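Local coordinates for protein adhesin LabA (Helicobacter pylori, PDB 6GMM) that probably attaches the bacterium to the gastric mucosa by acting as a lectin-like adhesin for LacdiNAc-bearing glycans, at residues N14-Y19 with N440-V445; G71-M76 with K136-I141; T97-P102 with G108-C113. All coordinates share one frame; numbering follows the deposited sequence.

Contact 1: residues N14-Y19 with N440-V445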
loop_
_atom_site.group_PDB
_atom_site.type_symbol
_atom_site.label_atom_id
_atom_site.label_comp_id
_atom_site.label_asym_id
_atom_site.label_seq_id
_atom_site.Cartn_x
_atom_site.Cartn_y
_atom_site.Cartn_z
ATOM N N ASN A 14 32.573 3.040 -3.043
ATOM C CA ASN A 14 31.386 3.440 -2.292
ATOM C C ASN A 14 31.491 4.880 -1.784
ATOM O O ASN A 14 30.480 5.585 -1.770
ATOM C CB ASN A 14 31.028 2.433 -1.186
ATOM C CG ASN A 14 30.624 1.072 -1.717
ATOM O OD1 ASN A 14 29.862 0.931 -2.699
ATOM N ND2 ASN A 14 31.111 0.039 -1.054
ATOM N N LEU A 15 32.713 5.343 -1.483
ATOM C CA LEU A 15 32.963 6.728 -1.081
ATOM C C LEU A 15 32.696 7.654 -2.289
ATOM O O LEU A 15 32.168 8.750 -2.118
ATOM C CB LEU A 15 34.420 6.907 -0.606
ATOM C CG LEU A 15 34.786 6.408 0.803
ATOM C CD1 LEU A 15 36.306 6.291 0.949
ATOM C CD2 LEU A 15 34.264 7.353 1.876
ATOM N N LEU A 16 33.063 7.200 -3.500
ATOM C CA LEU A 16 32.870 7.957 -4.736
ATOM C C LEU A 16 31.386 8.134 -5.046
ATOM O O LEU A 16 30.955 9.247 -5.345
ATOM C CB LEU A 16 33.608 7.303 -5.903
ATOM C CG LEU A 16 35.140 7.478 -5.906
ATOM C CD1 LEU A 16 35.768 6.714 -7.059
ATOM C CD2 LEU A 16 35.538 8.945 -5.957
ATOM N N THR A 17 30.612 7.046 -4.906
ATOM C CA THR A 17 29.153 6.993 -5.076
ATOM C C THR A 17 28.492 7.954 -4.084
ATOM O O THR A 17 27.734 8.841 -4.494
ATOM C CB THR A 17 28.716 5.542 -4.934
ATOM O OG1 THR A 17 29.228 4.843 -6.066
ATOM C CG2 THR A 17 27.169 5.360 -4.862
ATOM N N ASN A 18 28.864 7.844 -2.804
ATOM C CA ASN A 18 28.326 8.711 -1.749
ATOM C C ASN A 18 28.666 10.170 -1.995
ATOM O O ASN A 18 27.808 11.032 -1.831
ATOM C CB ASN A 18 28.798 8.252 -0.359
ATOM C CG ASN A 18 28.105 7.000 0.155
ATOM O OD1 ASN A 18 27.168 6.470 -0.448
ATOM N ND2 ASN A 18 28.567 6.489 1.286
ATOM N N TYR A 19 29.905 10.440 -2.445
ATOM C CA TYR A 19 30.393 11.780 -2.752
ATOM C C TYR A 19 29.582 12.362 -3.925
ATOM O O TYR A 19 29.037 13.458 -3.807
ATOM C CB TYR A 19 31.895 11.692 -3.126
ATOM C CG TYR A 19 32.563 12.985 -3.546
ATOM C CD1 TYR A 19 32.682 13.325 -4.892
ATOM C CD2 TYR A 19 33.182 13.811 -2.613
ATOM C CE1 TYR A 19 33.311 14.508 -5.290
ATOM C CE2 TYR A 19 33.816 14.994 -3.000
ATOM C CZ TYR A 19 33.889 15.332 -4.343
ATOM O OH TYR A 19 34.557 16.469 -4.757
ATOM N N ASN A 440 34.986 9.736 -15.515
ATOM C CA ASN A 440 35.823 8.749 -16.188
ATOM C C ASN A 440 36.731 8.009 -15.226
ATOM O O ASN A 440 36.811 6.782 -15.306
ATOM C CB ASN A 440 36.588 9.385 -17.344
ATOM C CG ASN A 440 35.657 10.073 -18.317
ATOM O OD1 ASN A 440 34.686 9.482 -18.807
ATOM N ND2 ASN A 440 35.874 11.362 -18.545
ATOM N N ILE A 441 37.374 8.732 -14.279
ATOM C CA ILE A 441 38.197 8.063 -13.272
ATOM C C ILE A 441 37.265 7.243 -12.350
ATOM O O ILE A 441 37.615 6.114 -11.995
ATOM C CB ILE A 441 39.204 9.002 -12.532
ATOM C CG1 ILE A 441 40.017 9.869 -13.542
ATOM C CG2 ILE A 441 40.163 8.186 -11.640
ATOM C CD1 ILE A 441 40.662 11.144 -12.958
ATOM N N HIS A 442 36.035 7.766 -12.070
ATOM C CA HIS A 442 35.018 7.090 -11.248
ATOM C C HIS A 442 34.605 5.764 -11.895
ATOM O O HIS A 442 34.721 4.734 -11.245
ATOM C CB HIS A 442 33.791 7.999 -11.036
ATOM C CG HIS A 442 32.791 7.510 -10.025
ATOM N ND1 HIS A 442 31.598 8.188 -9.816
ATOM C CD2 HIS A 442 32.831 6.435 -9.200
ATOM C CE1 HIS A 442 30.966 7.517 -8.867
ATOM N NE2 HIS A 442 31.651 6.435 -8.488
ATOM N N SER A 443 34.205 5.795 -13.188
ATOM C CA SER A 443 33.862 4.624 -13.998
ATOM C C SER A 443 34.983 3.595 -13.949
ATOM O O SER A 443 34.727 2.418 -13.699
ATOM C CB SER A 443 33.617 5.028 -15.450
ATOM O OG SER A 443 32.357 5.665 -15.589
ATOM N N GLN A 444 36.224 4.053 -14.135
ATOM C CA GLN A 444 37.426 3.232 -14.069
ATOM C C GLN A 444 37.548 2.518 -12.735
ATOM O O GLN A 444 37.769 1.317 -12.737
ATOM C CB GLN A 444 38.669 4.070 -14.342
ATOM C CG GLN A 444 39.026 4.119 -15.813
ATOM C CD GLN A 444 40.328 4.834 -16.057
ATOM O OE1 GLN A 444 40.581 5.923 -15.528
ATOM N NE2 GLN A 444 41.157 4.266 -16.920
ATOM N N VAL A 445 37.323 3.226 -11.610
ATOM C CA VAL A 445 37.388 2.659 -10.263
ATOM C C VAL A 445 36.272 1.635 -10.067
ATOM O O VAL A 445 36.547 0.507 -9.656
ATOM C CB VAL A 445 37.437 3.779 -9.182
ATOM C CG1 VAL A 445 37.055 3.276 -7.787
ATOM C CG2 VAL A 445 38.817 4.420 -9.158
#
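Leu16 and His442 run alongside one another in opposite directions, and their meeting carries most of this helix-to-helix contact. The imidazole reaches across with CG trans to the backbone N (chi1 -170°), which carries its far end as far as the base of the leucine: NE2 of His442 comes to 3.4 Å from CB of Leu16. The approach is oblique, neither flat over the ring nor at its rim. CG of Leu16 lies beside its own backbone N with the chain extended beyond it (chi2 176°), which carries CD1 of Leu16 out to 3.6 Å from CD2 of His442, so the leucine touches the imidazole both at its root and at one methyl. That methyl also meets Val445 one turn on, CD1 of Leu16 standing 3.7 Å from CG1 of Val445, where the two side chains cross nearly at a right angle.

The helices concerned, 4-28 and 439-452, lie near the two ends of the chain and pass each other in a roughly antiparallel sense, their local axes 10.5 Å apart at 141°. A two-stranded antiparallel hairpin, 419-423 with 433-437, packs beside them: Ile437 touches both Leu16 and His442, and Val419 adds to the cover over Leu16.

Thr17 supplies the polar margin. Its OG1 lies in the plane of the His442 ring, at the edge, but 3.8 Å from NE2 of His442, too far for a hydrogen bond. That nitrogen is buried by the contact and has no hydrogen-bonding partner in the model. The hydroxyl of Thr17 is instead bonded to the carbonyl of Asn13 within its own helix.

Contact 2: residues G71-M76 with K136-I141; sequences GLWQVM and KAYQII
Trp73 and Tyr138 form an offset edge-to-face aromatic pair that joins helix 57-76 to helix 128-145 within the SabA-type extracellular adhesion domain. The five-membered ring of Trp73 turns its edge toward one face of Tyr138, with the planes at 62° and the ring centroids of Trp73 and Tyr138 5.0 Å apart. Contact is made by the pyrrole corner: CD1 of Trp73 comes to 3.4 Å from CD1 of Tyr138, while NE1 stands above the phenol ring, displaced toward its rim. Both aromatics have CG trans to the backbone N, which sends each ring out toward the other helix. Tyr131, about two turns earlier on the helix of Tyr138, also meets the indole.

Apolar contact continues along Gln74, whose CG lies 3.6 Å from CE1 of Tyr138 as the side chain crosses the phenol almost perpendicularly.

Polar bonding is concentrated at the amide of Gln74. Its OE1 accepts from the backbone N of Cys351 and its NE2 donates to the carbonyl of Ala349, which fixes the amide's rotation. The remaining N-H of Gln74 NE2 points almost straight at OH of Tyr138, 2.8 Å away at 172°, with the hydroxyl oxygen only 4° out of the amide plane.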
loop_
_atom_site.group_PDB
_atom_site.type_symbol
_atom_site.label_atom_id
_atom_site.label_comp_id
_atom_site.label_asym_id
_atom_site.label_seq_id
_atom_site.Cartn_x
_atom_site.Cartn_y
_atom_site.Cartn_z
ATOM N N GLY A 71 -15.585 -10.330 -1.002
ATOM C CA GLY A 71 -15.558 -11.461 -1.926
ATOM C C GLY A 71 -15.330 -12.804 -1.245
ATOM O O GLY A 71 -15.990 -13.775 -1.613
ATOM N N LEU A 72 -14.394 -12.890 -0.246
ATOM C CA LEU A 72 -14.157 -14.168 0.448
ATOM C C LEU A 72 -15.471 -14.586 1.114
ATOM O O LEU A 72 -15.949 -15.685 0.864
ATOM C CB LEU A 72 -12.997 -14.139 1.467
ATOM C CG LEU A 72 -12.608 -15.500 2.133
ATOM C CD1 LEU A 72 -11.886 -16.418 1.158
ATOM C CD2 LEU A 72 -11.707 -15.295 3.360
ATOM N N TRP A 73 -16.090 -13.652 1.867
ATOM C CA TRP A 73 -17.343 -13.860 2.558
ATOM C C TRP A 73 -18.427 -14.270 1.586
ATOM O O TRP A 73 -19.095 -15.261 1.852
ATOM C CB TRP A 73 -17.743 -12.602 3.328
ATOM C CG TRP A 73 -19.068 -12.705 4.035
ATOM C CD1 TRP A 73 -20.179 -11.951 3.802
ATOM C CD2 TRP A 73 -19.429 -13.641 5.066
ATOM N NE1 TRP A 73 -21.187 -12.311 4.664
ATOM C CE2 TRP A 73 -20.756 -13.345 5.451
ATOM C CE3 TRP A 73 -18.725 -14.635 5.774
ATOM C CZ2 TRP A 73 -21.423 -14.063 6.454
ATOM C CZ3 TRP A 73 -19.383 -15.333 6.773
ATOM C CH2 TRP A 73 -20.725 -15.066 7.084
ATOM N N GLN A 74 -18.571 -13.573 0.446
ATOM C CA GLN A 74 -19.580 -13.950 -0.547
ATOM C C GLN A 74 -19.352 -15.328 -1.147
ATOM O O GLN A 74 -20.318 -16.030 -1.411
ATOM C CB GLN A 74 -19.678 -12.945 -1.694
ATOM C CG GLN A 74 -20.380 -11.652 -1.318
ATOM C CD GLN A 74 -20.105 -10.536 -2.303
ATOM O OE1 GLN A 74 -19.278 -10.641 -3.206
ATOM N NE2 GLN A 74 -20.821 -9.440 -2.176
ATOM N N VAL A 75 -18.115 -15.694 -1.416
ATOM C CA VAL A 75 -17.846 -16.962 -2.082
ATOM C C VAL A 75 -17.897 -18.188 -1.137
ATOM O O VAL A 75 -18.097 -19.299 -1.642
ATOM C CB VAL A 75 -16.535 -16.911 -2.924
ATOM C CG1 VAL A 75 -15.310 -17.280 -2.097
ATOM C CG2 VAL A 75 -16.654 -17.792 -4.165
ATOM N N MET A 76 -17.738 -18.024 0.208
ATOM C CA MET A 76 -17.790 -19.267 0.996
ATOM C C MET A 76 -18.824 -19.301 2.190
ATOM O O MET A 76 -18.949 -20.349 2.822
ATOM C CB MET A 76 -16.389 -19.691 1.470
ATOM C CG MET A 76 -15.581 -18.587 2.090
ATOM S SD MET A 76 -16.202 -18.156 3.724
ATOM C CE MET A 76 -15.488 -19.541 4.711
ATOM N N LYS A 136 -22.813 -7.251 9.747
ATOM C CA LYS A 136 -22.890 -5.802 9.944
ATOM C C LYS A 136 -21.773 -5.168 9.161
ATOM O O LYS A 136 -22.008 -4.225 8.409
ATOM C CB LYS A 136 -22.825 -5.427 11.441
ATOM C CG LYS A 136 -22.959 -3.932 11.726
ATOM C CD LYS A 136 -23.161 -3.678 13.212
ATOM C CE LYS A 136 -23.185 -2.207 13.547
ATOM N NZ LYS A 136 -23.682 -1.967 14.927
ATOM N N ALA A 137 -20.563 -5.727 9.307
ATOM C CA ALA A 137 -19.373 -5.284 8.608
ATOM C C ALA A 137 -19.603 -5.353 7.085
ATOM O O ALA A 137 -19.387 -4.356 6.400
ATOM C CB ALA A 137 -18.191 -6.141 9.007
ATOM N N TYR A 138 -20.100 -6.500 6.580
ATOM C CA TYR A 138 -20.381 -6.712 5.158
ATOM C C TYR A 138 -21.390 -5.674 4.622
ATOM O O TYR A 138 -21.189 -5.112 3.545
ATOM C CB TYR A 138 -20.888 -8.153 4.938
ATOM C CG TYR A 138 -21.390 -8.446 3.540
ATOM C CD1 TYR A 138 -20.514 -8.816 2.525
ATOM C CD2 TYR A 138 -22.747 -8.396 3.241
ATOM C CE1 TYR A 138 -20.980 -9.149 1.254
ATOM C CE2 TYR A 138 -23.219 -8.685 1.964
ATOM C CZ TYR A 138 -22.334 -9.082 0.979
ATOM O OH TYR A 138 -22.808 -9.383 -0.268
ATOM N N GLN A 139 -22.458 -5.414 5.393
ATOM C CA GLN A 139 -23.502 -4.473 4.987
ATOM C C GLN A 139 -22.986 -3.069 4.882
ATOM O O GLN A 139 -23.391 -2.375 3.958
ATOM C CB GLN A 139 -24.773 -4.546 5.864
ATOM C CG GLN A 139 -25.494 -5.887 5.884
ATOM C CD GLN A 139 -25.984 -6.397 4.556
ATOM O OE1 GLN A 139 -26.333 -5.631 3.643
ATOM N NE2 GLN A 139 -26.056 -7.722 4.445
ATOM N N ILE A 140 -22.050 -2.656 5.776
ATOM C CA ILE A 140 -21.446 -1.308 5.717
ATOM C C ILE A 140 -20.610 -1.161 4.449
ATOM O O ILE A 140 -20.701 -0.132 3.772
ATOM C CB ILE A 140 -20.678 -0.903 7.012
ATOM C CG1 ILE A 140 -21.680 -0.722 8.191
ATOM C CG2 ILE A 140 -19.899 0.387 6.779
ATOM C CD1 ILE A 140 -21.088 -0.650 9.684
ATOM N N ILE A 141 -19.788 -2.186 4.136
ATOM C CA ILE A 141 -18.966 -2.208 2.931
ATOM C C ILE A 141 -19.849 -2.072 1.702
ATOM O O ILE A 141 -19.595 -1.204 0.874
ATOM C CB ILE A 141 -18.056 -3.464 2.853
ATOM C CG1 ILE A 141 -17.021 -3.446 4.008
ATOM C CG2 ILE A 141 -17.356 -3.529 1.473
ATOM C CD1 ILE A 141 -16.203 -4.691 4.188
#

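Contact 3: residues T97-P102 with G108-C113; sequences TFHNTP and GTTITC
Thr97 and Thr112 form a non-hydrogen-bonded backbone pair across two antiparallel strands, but their side chains share a hydrogen bond, OG1 of Thr97 to OG1 of Thr112, 2.7 Å, either able to donate. Phe98 and Ile111 exchange two backbone bonds: N of Phe98 to O of Ile111 at 2.8 Å, and N of Ile111 to O of Phe98 at 3.0 Å. Past this pair the carbonyl of Thr109 receives N of Thr101 at 2.9 Å, a more bent bond (140°). A water accepts from N of Asn100 and bonds the hydroxyls of Thr109 and Thr110.

Beside the threonine pair, methyl CG2 of Thr110 sits over one face of the His99 imidazole, 3.7 Å from its centroid, in a CH-pi contact. On the face bearing Phe98 and Ile111, CB of Phe98 meets CG2 of Ile111, and SG of Cys113 comes obliquely to 3.3 Å from CE1 of Phe98. With CG beside its backbone N (chi1 -50°), the Phe98 ring leans toward this sulfur. Tyr131 and Ala132 of helix 128-145 cover Phe98. This is a short two-stranded antiparallel beta-hairpin with a long irregular loop, its second strand tied by the Cys83-Cys113 disulfide to the chain following helix 57-76.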
loop_
_atom_site.group_PDB
_atom_site.type_symbol
_atom_site.label_atom_id
_atom_site.label_comp_id
_atom_site.label_asym_id
_atom_site.label_seq_id
_atom_site.Cartn_x
_atom_site.Cartn_y
_atom_site.Cartn_z
ATOM N N THR A 97 -32.507 -13.352 12.217
ATOM C CA THR A 97 -32.704 -13.390 10.757
ATOM C C THR A 97 -32.004 -12.170 10.111
ATOM O O THR A 97 -32.159 -11.027 10.584
ATOM C CB THR A 97 -34.222 -13.483 10.404
ATOM O OG1 THR A 97 -34.778 -14.674 10.972
ATOM C CG2 THR A 97 -34.490 -13.479 8.890
ATOM N N PHE A 98 -31.227 -12.436 9.026
ATOM C CA PHE A 98 -30.440 -11.445 8.324
ATOM C C PHE A 98 -30.818 -11.393 6.843
ATOM O O PHE A 98 -30.805 -12.409 6.144
ATOM C CB PHE A 98 -28.947 -11.735 8.538
ATOM C CG PHE A 98 -28.562 -11.952 9.995
ATOM C CD1 PHE A 98 -28.618 -13.224 10.569
ATOM C CD2 PHE A 98 -28.152 -10.888 10.789
ATOM C CE1 PHE A 98 -28.268 -13.421 11.915
ATOM C CE2 PHE A 98 -27.781 -11.091 12.122
ATOM C CZ PHE A 98 -27.865 -12.354 12.685
ATOM N N HIS A 99 -31.207 -10.203 6.386
ATOM C CA HIS A 99 -31.584 -9.955 5.000
ATOM C C HIS A 99 -30.384 -9.452 4.212
ATOM O O HIS A 99 -29.407 -8.964 4.799
ATOM C CB HIS A 99 -32.681 -8.907 4.963
ATOM C CG HIS A 99 -33.985 -9.447 5.428
ATOM N ND1 HIS A 99 -34.313 -9.480 6.771
ATOM C CD2 HIS A 99 -34.954 -10.066 4.721
ATOM C CE1 HIS A 99 -35.486 -10.078 6.835
ATOM N NE2 HIS A 99 -35.909 -10.455 5.625
ATOM N N ASN A 100 -30.494 -9.507 2.866
ATOM C CA ASN A 100 -29.496 -9.029 1.913
ATOM C C ASN A 100 -28.151 -9.699 2.086
ATOM O O ASN A 100 -27.154 -9.154 1.650
ATOM C CB ASN A 100 -29.378 -7.492 1.947
ATOM C CG ASN A 100 -30.709 -6.801 1.948
ATOM O OD1 ASN A 100 -31.548 -7.010 1.056
ATOM N ND2 ASN A 100 -30.937 -5.979 2.961
ATOM N N THR A 101 -28.120 -10.903 2.666
ATOM C CA THR A 101 -26.866 -11.628 2.821
ATOM C C THR A 101 -26.327 -12.110 1.441
ATOM O O THR A 101 -27.060 -12.045 0.439
ATOM C CB THR A 101 -27.020 -12.796 3.827
ATOM O OG1 THR A 101 -27.882 -13.800 3.287
ATOM C CG2 THR A 101 -27.474 -12.331 5.206
ATOM N N PRO A 102 -25.054 -12.588 1.365
ATOM C CA PRO A 102 -24.557 -13.078 0.072
ATOM C C PRO A 102 -25.443 -14.175 -0.502
ATOM O O PRO A 102 -25.857 -15.074 0.212
ATOM C CB PRO A 102 -23.170 -13.648 0.406
ATOM C CG PRO A 102 -22.784 -13.035 1.698
ATOM C CD PRO A 102 -24.031 -12.724 2.436
ATOM N N GLY A 108 -30.889 -17.514 -2.608
ATOM C CA GLY A 108 -31.459 -16.994 -1.378
ATOM C C GLY A 108 -30.572 -15.935 -0.774
ATOM O O GLY A 108 -29.353 -16.116 -0.740
ATOM N N THR A 109 -31.170 -14.785 -0.374
ATOM C CA THR A 109 -30.473 -13.635 0.251
ATOM C C THR A 109 -30.947 -13.399 1.707
ATOM O O THR A 109 -30.627 -12.382 2.292
ATOM C CB THR A 109 -30.605 -12.359 -0.611
ATOM O OG1 THR A 109 -31.983 -11.989 -0.739
ATOM C CG2 THR A 109 -29.943 -12.493 -1.988
ATOM N N THR A 110 -31.729 -14.322 2.285
ATOM C CA THR A 110 -32.221 -14.209 3.676
ATOM C C THR A 110 -31.834 -15.479 4.423
ATOM O O THR A 110 -32.016 -16.584 3.904
ATOM C CB THR A 110 -33.732 -13.926 3.741
ATOM O OG1 THR A 110 -34.069 -12.910 2.789
ATOM C CG2 THR A 110 -34.203 -13.507 5.155
ATOM N N ILE A 111 -31.259 -15.305 5.610
ATOM C CA ILE A 111 -30.803 -16.403 6.440
ATOM C C ILE A 111 -31.312 -16.265 7.872
ATOM O O ILE A 111 -31.343 -15.155 8.415
ATOM C CB ILE A 111 -29.242 -16.517 6.382
ATOM C CG1 ILE A 111 -28.775 -17.929 6.772
ATOM C CG2 ILE A 111 -28.554 -15.458 7.249
ATOM C CD1 ILE A 111 -27.399 -18.320 6.264
ATOM N N THR A 112 -31.694 -17.393 8.477
ATOM C CA THR A 112 -32.065 -17.433 9.873
ATOM C C THR A 112 -31.013 -18.276 10.593
ATOM O O THR A 112 -30.721 -19.404 10.172
ATOM C CB THR A 112 -33.534 -17.910 10.066
ATOM O OG1 THR A 112 -34.422 -16.924 9.530
ATOM C CG2 THR A 112 -33.879 -18.152 11.522
ATOM N N CYS A 113 -30.419 -17.709 11.644
ATOM C CA CYS A 113 -29.437 -18.399 12.489
ATOM C C CYS A 113 -30.251 -18.995 13.600
ATOM O O CYS A 113 -30.382 -18.368 14.652
ATOM C CB CYS A 113 -28.380 -17.440 13.044
ATOM S SG CYS A 113 -27.349 -16.618 11.800
HETATM O O HOH W 1 -32.784 -10.722 1.642
#

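How the contacts relate
Contacts 2 and 3 are neighbours, their centres about 12 Å apart, whereas contact 1 lies on the other side of the chain's centre, with its centre about 56 Å from that of contact 2 and 68 Å from that of contact 3. Along the chain, contact 1 joins segments near the two ends, and both segments of contacts 2 and 3 fall between them. The hairpin of contact 3 sits within the connection between the helices of contact 2 and packs back on both, Pro102 against Trp73 and Gln74, and Asn100 near Gln139. None of the three contacts holds a bound glycan, and their geometry alone does not place the binding site.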